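Local coordinates for protein Exo-beta-1,3-glucanase (Streptomyces sp. SirexAA-E, PDB 4PEY) that hydrolyses laminarin and laminarioligosaccharides, cutting successive glucose units from the non-reducing ends of beta-1,3-glucans and yielding glucose and laminaribiose, at residues R416-H422 / F438-Q444; I474-Y480 / R507-Q513. The protein carries 1 engineered substitution. All coordinates share one frame. Where two conformers were deposited one is given. Residues are numbered along the deposited sequence.

Contact 1 of 2, residues R416-H422 / F438-Q444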
# COMPACT_ATOMS: atom_id res chain seq x y z
N ARG A 416 -2.72 -7.18 -20.24
CA ARG A 416 -1.62 -8.07 -19.88
C ARG A 416 -0.55 -7.35 -19.07
O ARG A 416 -0.13 -6.25 -19.43
CB ARG A 416 -1.00 -8.67 -21.14
CG ARG A 416 0.22 -9.52 -20.86
CD ARG A 416 0.81 -10.08 -22.13
NE ARG A 416 2.01 -10.86 -21.86
CZ ARG A 416 2.76 -11.42 -22.79
NH1 ARG A 416 3.84 -12.12 -22.45
NH2 ARG A 416 2.43 -11.29 -24.07
N ALA A 417 -0.13 -7.98 -17.98
CA ALA A 417 0.97 -7.48 -17.16
C ALA A 417 1.64 -8.71 -16.54
O ALA A 417 1.09 -9.30 -15.61
CB ALA A 417 0.47 -6.50 -16.09
N ASP A 418 2.78 -9.11 -17.09
CA ASP A 418 3.37 -10.39 -16.70
C ASP A 418 3.90 -10.40 -15.27
O ASP A 418 3.66 -11.35 -14.53
CB ASP A 418 4.51 -10.77 -17.66
CG ASP A 418 4.00 -11.39 -18.96
OD1 ASP A 418 2.79 -11.72 -19.04
OD2 ASP A 418 4.82 -11.57 -19.89
N TYR A 419 4.62 -9.35 -14.87
CA TYR A 419 5.35 -9.37 -13.60
C TYR A 419 5.00 -8.16 -12.74
O TYR A 419 4.98 -7.03 -13.22
CB TYR A 419 6.86 -9.40 -13.86
CG TYR A 419 7.31 -10.48 -14.81
CD1 TYR A 419 7.34 -11.81 -14.42
CD2 TYR A 419 7.70 -10.17 -16.11
CE1 TYR A 419 7.75 -12.82 -15.29
CE2 TYR A 419 8.12 -11.16 -16.99
CZ TYR A 419 8.15 -12.48 -16.58
OH TYR A 419 8.56 -13.45 -17.45
N GLY A 420 4.73 -8.40 -11.46
CA GLY A 420 4.37 -7.32 -10.55
C GLY A 420 5.59 -6.61 -9.99
O GLY A 420 5.94 -5.52 -10.43
N VAL A 421 6.24 -7.24 -9.02
CA VAL A 421 7.42 -6.69 -8.37
C VAL A 421 8.61 -7.63 -8.56
O VAL A 421 8.48 -8.84 -8.39
CB VAL A 421 7.19 -6.46 -6.86
CG1 VAL A 421 8.44 -5.90 -6.18
CG2 VAL A 421 5.98 -5.54 -6.63
N HIS A 422 9.76 -7.07 -8.93
CA HIS A 422 10.98 -7.84 -9.03
C HIS A 422 12.03 -7.19 -8.15
O HIS A 422 12.45 -6.06 -8.43
CB HIS A 422 11.46 -7.93 -10.49
CG HIS A 422 12.62 -8.86 -10.68
ND1 HIS A 422 13.36 -8.90 -11.84
CD2 HIS A 422 13.16 -9.78 -9.86
CE1 HIS A 422 14.31 -9.81 -11.73
NE2 HIS A 422 14.21 -10.37 -10.53
N PHE A 438 -1.26 -10.77 -11.78
CA PHE A 438 -0.32 -10.72 -12.90
C PHE A 438 -0.33 -12.02 -13.72
O PHE A 438 -0.68 -13.09 -13.21
CB PHE A 438 1.07 -10.35 -12.38
CG PHE A 438 1.11 -8.94 -11.92
CD1 PHE A 438 1.45 -7.92 -12.80
CD2 PHE A 438 0.65 -8.61 -10.65
CE1 PHE A 438 1.40 -6.60 -12.40
CE2 PHE A 438 0.58 -7.29 -10.24
CZ PHE A 438 0.95 -6.28 -11.12
N ASN A 439 -0.01 -11.91 -15.01
CA ASN A 439 -0.09 -13.08 -15.88
C ASN A 439 0.96 -14.14 -15.54
O ASN A 439 0.74 -15.33 -15.77
CB ASN A 439 0.04 -12.70 -17.37
CG ASN A 439 -1.08 -11.78 -17.85
OD1 ASN A 439 -1.21 -10.65 -17.39
ND2 ASN A 439 -1.85 -12.24 -18.84
N LYS A 440 2.10 -13.70 -14.99
CA LYS A 440 3.16 -14.62 -14.58
C LYS A 440 3.47 -14.44 -13.09
O LYS A 440 2.55 -14.51 -12.27
CB LYS A 440 4.38 -14.44 -15.48
CG LYS A 440 4.03 -14.72 -16.95
CD LYS A 440 5.23 -14.78 -17.86
CE LYS A 440 4.79 -15.09 -19.29
NZ LYS A 440 4.08 -16.40 -19.39
N TYR A 441 4.74 -14.24 -12.72
CA TYR A 441 5.09 -14.12 -11.30
C TYR A 441 4.66 -12.77 -10.73
O TYR A 441 5.16 -11.72 -11.15
CB TYR A 441 6.60 -14.25 -11.07
CG TYR A 441 7.22 -15.58 -11.43
CD1 TYR A 441 6.86 -16.75 -10.77
CD2 TYR A 441 8.22 -15.65 -12.40
CE1 TYR A 441 7.45 -17.96 -11.09
CE2 TYR A 441 8.82 -16.85 -12.72
CZ TYR A 441 8.43 -18.01 -12.06
OH TYR A 441 9.03 -19.21 -12.38
N ASP A 442 3.78 -12.78 -9.73
CA ASP A 442 3.40 -11.52 -9.10
C ASP A 442 4.60 -10.88 -8.40
O ASP A 442 4.85 -9.69 -8.59
CB ASP A 442 2.24 -11.74 -8.12
CG ASP A 442 1.11 -12.51 -8.76
OD1 ASP A 442 1.26 -13.74 -8.92
OD2 ASP A 442 0.07 -11.90 -9.11
N VAL A 443 5.34 -11.66 -7.62
CA VAL A 443 6.57 -11.19 -6.99
C VAL A 443 7.70 -12.16 -7.28
O VAL A 443 7.52 -13.38 -7.14
CB VAL A 443 6.41 -11.03 -5.45
CG1 VAL A 443 7.75 -10.69 -4.79
CG2 VAL A 443 5.38 -9.95 -5.13
N GLN A 444 8.84 -11.62 -7.70
CA GLN A 444 10.05 -12.40 -7.84
C GLN A 444 11.16 -11.73 -7.03
O GLN A 444 11.32 -10.52 -7.07
CB GLN A 444 10.45 -12.54 -9.32
CG GLN A 444 11.72 -13.34 -9.54
CD GLN A 444 11.99 -13.62 -11.01
OE1 GLN A 444 11.39 -13.02 -11.89
NE2 GLN A 444 12.92 -14.53 -11.27
O HOH W 1 7.63 -10.40 -10.72

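Contact 2 of 2, residues I474-Y480 / R507-Q513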
# COMPACT_ATOMS: atom_id res chain seq x y z
N ILE A 474 6.05 -26.62 -14.48
CA ILE A 474 5.20 -26.22 -13.36
C ILE A 474 3.88 -25.66 -13.87
O ILE A 474 3.85 -24.87 -14.82
CB ILE A 474 5.93 -25.18 -12.46
CG1 ILE A 474 7.19 -25.81 -11.86
CG2 ILE A 474 5.01 -24.63 -11.36
CD1 ILE A 474 8.07 -24.82 -11.16
N LYS A 475 2.77 -26.07 -13.24
CA LYS A 475 1.47 -25.50 -13.54
C LYS A 475 1.32 -24.15 -12.85
O LYS A 475 1.26 -24.08 -11.62
CB LYS A 475 0.34 -26.43 -13.10
CG LYS A 475 0.26 -27.74 -13.86
CD LYS A 475 -0.89 -28.55 -13.32
CE LYS A 475 -0.79 -30.02 -13.67
NZ LYS A 475 -1.76 -30.80 -12.86
N GLY A 476 1.28 -23.08 -13.63
CA GLY A 476 1.16 -21.75 -13.05
C GLY A 476 2.49 -21.15 -12.63
O GLY A 476 3.52 -21.82 -12.57
N TYR A 477 2.44 -19.85 -12.35
CA TYR A 477 3.57 -19.09 -11.84
C TYR A 477 3.31 -18.74 -10.39
O TYR A 477 2.25 -18.22 -10.07
CB TYR A 477 3.75 -17.80 -12.64
CG TYR A 477 4.18 -18.01 -14.08
CD1 TYR A 477 3.25 -18.37 -15.06
CD2 TYR A 477 5.51 -17.84 -14.46
CE1 TYR A 477 3.65 -18.56 -16.38
CE2 TYR A 477 5.90 -18.03 -15.76
CZ TYR A 477 4.98 -18.39 -16.72
OH TYR A 477 5.41 -18.56 -18.02
N ALA A 478 4.27 -19.04 -9.51
CA ALA A 478 4.13 -18.66 -8.11
C ALA A 478 3.71 -17.19 -7.93
O ALA A 478 4.13 -16.31 -8.69
CB ALA A 478 5.42 -18.92 -7.35
N ALA A 479 2.90 -16.93 -6.91
CA ALA A 479 2.62 -15.56 -6.49
C ALA A 479 3.86 -14.89 -5.90
O ALA A 479 3.99 -13.67 -5.93
CB ALA A 479 1.50 -15.55 -5.48
N TYR A 480 4.75 -15.70 -5.34
CA TYR A 480 5.95 -15.21 -4.67
C TYR A 480 7.06 -16.23 -4.90
O TYR A 480 7.02 -17.33 -4.36
CB TYR A 480 5.67 -15.01 -3.19
CG TYR A 480 6.71 -14.26 -2.37
CD1 TYR A 480 7.84 -14.91 -1.89
CD2 TYR A 480 6.51 -12.93 -2.00
CE1 TYR A 480 8.78 -14.24 -1.10
CE2 TYR A 480 7.42 -12.25 -1.22
CZ TYR A 480 8.55 -12.91 -0.76
OH TYR A 480 9.46 -12.24 0.04
N ARG A 507 -5.53 -25.58 -12.41
CA ARG A 507 -4.74 -25.87 -11.22
C ARG A 507 -3.54 -24.93 -11.13
O ARG A 507 -2.85 -24.69 -12.13
CB ARG A 507 -4.26 -27.32 -11.24
CG ARG A 507 -5.39 -28.32 -11.08
CD ARG A 507 -6.08 -28.14 -9.73
NE ARG A 507 -7.16 -29.10 -9.51
CZ ARG A 507 -8.46 -28.84 -9.69
NH1 ARG A 507 -8.87 -27.63 -10.08
NH2 ARG A 507 -9.35 -29.79 -9.45
N GLN A 508 -3.30 -24.43 -9.93
CA GLN A 508 -2.14 -23.60 -9.61
C GLN A 508 -1.23 -24.46 -8.75
O GLN A 508 -1.64 -24.89 -7.69
CB GLN A 508 -2.58 -22.33 -8.87
CG GLN A 508 -1.44 -21.45 -8.34
CD GLN A 508 -0.81 -20.57 -9.41
OE1 GLN A 508 -1.44 -20.24 -10.42
NE2 GLN A 508 0.44 -20.19 -9.19
N GLN A 509 -0.01 -24.76 -9.21
CA GLN A 509 0.79 -25.73 -8.47
C GLN A 509 1.07 -25.27 -7.04
O GLN A 509 1.00 -26.07 -6.09
CB GLN A 509 2.10 -26.02 -9.19
CG GLN A 509 2.82 -27.25 -8.70
CD GLN A 509 3.71 -27.88 -9.77
OE1 GLN A 509 3.36 -27.93 -10.95
NE2 GLN A 509 4.86 -28.35 -9.36
N HIS A 510 1.38 -23.99 -6.87
CA HIS A 510 1.69 -23.46 -5.54
C HIS A 510 1.54 -21.95 -5.49
O HIS A 510 1.51 -21.27 -6.53
CB HIS A 510 3.12 -23.85 -5.13
CG HIS A 510 4.14 -23.62 -6.21
ND1 HIS A 510 5.02 -24.61 -6.61
CD2 HIS A 510 4.41 -22.54 -6.98
CE1 HIS A 510 5.80 -24.13 -7.57
NE2 HIS A 510 5.44 -22.88 -7.82
N GLY A 511 1.42 -21.41 -4.28
CA GLY A 511 1.45 -19.97 -4.10
C GLY A 511 2.87 -19.45 -4.03
O GLY A 511 3.15 -18.31 -4.43
N PHE A 512 3.78 -20.29 -3.53
CA PHE A 512 5.15 -19.89 -3.21
C PHE A 512 6.15 -20.87 -3.80
O PHE A 512 5.87 -22.07 -3.87
CB PHE A 512 5.31 -19.80 -1.69
CG PHE A 512 4.29 -18.91 -1.05
CD1 PHE A 512 3.04 -19.40 -0.70
CD2 PHE A 512 4.57 -17.57 -0.85
CE1 PHE A 512 2.09 -18.57 -0.14
CE2 PHE A 512 3.62 -16.74 -0.29
CZ PHE A 512 2.38 -17.23 0.06
N GLN A 513 7.29 -20.36 -4.23
CA GLN A 513 8.35 -21.20 -4.80
C GLN A 513 9.69 -20.67 -4.29
O GLN A 513 9.94 -19.46 -4.35
CB GLN A 513 8.32 -21.20 -6.34
CG GLN A 513 9.37 -22.11 -6.97
CD GLN A 513 9.47 -21.98 -8.49
OE1 GLN A 513 9.08 -20.96 -9.07
NE2 GLN A 513 10.00 -23.01 -9.13
O HOH W 2 2.50 -22.63 -9.47
O HOH W 3 -0.25 -18.82 -12.64
O HOH W 4 6.36 -21.11 -9.88

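Contact 1 of 2, residues R416-H422 / F438-Q444
Two successive coils of the C-terminal of the two right-handed beta-helices of glycoside hydrolase family 55 meet at a corner and run on as neighbouring strands of one parallel sheet. Backbone polar groups are satisfied almost step by step. Before the corner, N439 acts twice on A417: its backbone N donates to A417 O (2.9 Å), and its side-chain OD1 accepts from A417 N (2.9 Å), while ND2 is held by W412 O. K440 N then donates to D418 O (2.9 Å). At the turn, V421 N reaches D442 O (2.8 Å) and G420 N makes a weak bond to Y441 O (3.4 Å). Beyond it the strands pair V421 with V443 and H422 with Q444, Q444 N donating to V421 O (2.9 Å). Water 1 gives its hydrogens to V421 O (2.9 Å) and Y441 O (2.8 Å). Among the charges, D418 takes R416 NE on OD1 (3.0 Å) and NH1 on OD2 (2.8 Å), whereas D442 divides its carboxylate: OD2 accepts F438 N (3.2 Å) and OD1 forms a salt bridge with K459. The N439 side chain packs on R403, a substrate-binding residue, and that of F438 lies about 9 Å from a bound glucose. G420 has no side chain, and an ideal CB would clash with D442 O; its bare CA instead makes a CH-pi contact 3.5 Å from the centroid of the F438 ring.

Contact 2 of 2, residues I474-Y480 / R507-Q513
This is a coil-to-coil contact in the second, C-terminal beta-helix domain, where two corner loops lie side by side and lead into strands 480-482 and 512-513, the last two of the parallel sheet. Side chains and water do much of the bonding that regular strands would leave to backbone. Q509 makes a two-point link to K475: Q509 N donates to K475 O (2.8 Å), and K475 N donates to Q509 OE1 (3.0 Å). The Q508 side chain bridges the loops, its NE2 donating to Y477 O (2.8 Å) and to H510 O within its own segment (3.1 Å). Three waters fill the gaps: water 2 joins K475 O to H510 N, water 3 joins Y477 N to Q508 OE1, and water 4 links A478 N, H510 NE2 and Q513 OE1; H510 ND1 is hydrogen-bonded to N541 O. At the phi 85° and psi 167° of G476, a CB would be pressed against the carbonyl O of K475 and would also collide with Q508 OE1. A478 CB packs against H510 CD2 (3.8 Å) and Q513 CB (3.8 Å). The loops then converge into parallel pairing of Y480 with F512: G511 O receives Y480 N (3.2 Å) and, weakly, A479 N (2.8 Å). Y480 CB touches F512 CD2 (3.6 Å), and Q513 N closes the pairing on Y480 O at 3.0 Å.

Both segments of contact 1 precede those of contact 2 in the chain, and the contact centres lie about 12 Å apart. Both feed the same eight-stranded parallel sheet, in which strands 419-423, 443-445, 480-482 and 512-513 follow one another in sequence order, the last forming its edge within the chain. V443 N probably bonds to A479 O (3.0 Å) where the middle two begin, and K440 NZ to Y477 OH (2.9 Å) between the loops leading into them, where the Y441 and Y477 rings meet edge-to-face. Four successive coils thus stack, contact 1 closer to the bound glucan (F438 side chain about 9 Å) than contact 2 (A479 side chain about 12 Å). A479 lies about 8 Å, between side chains, from A458, the engineered replacement of the inferred proton donor.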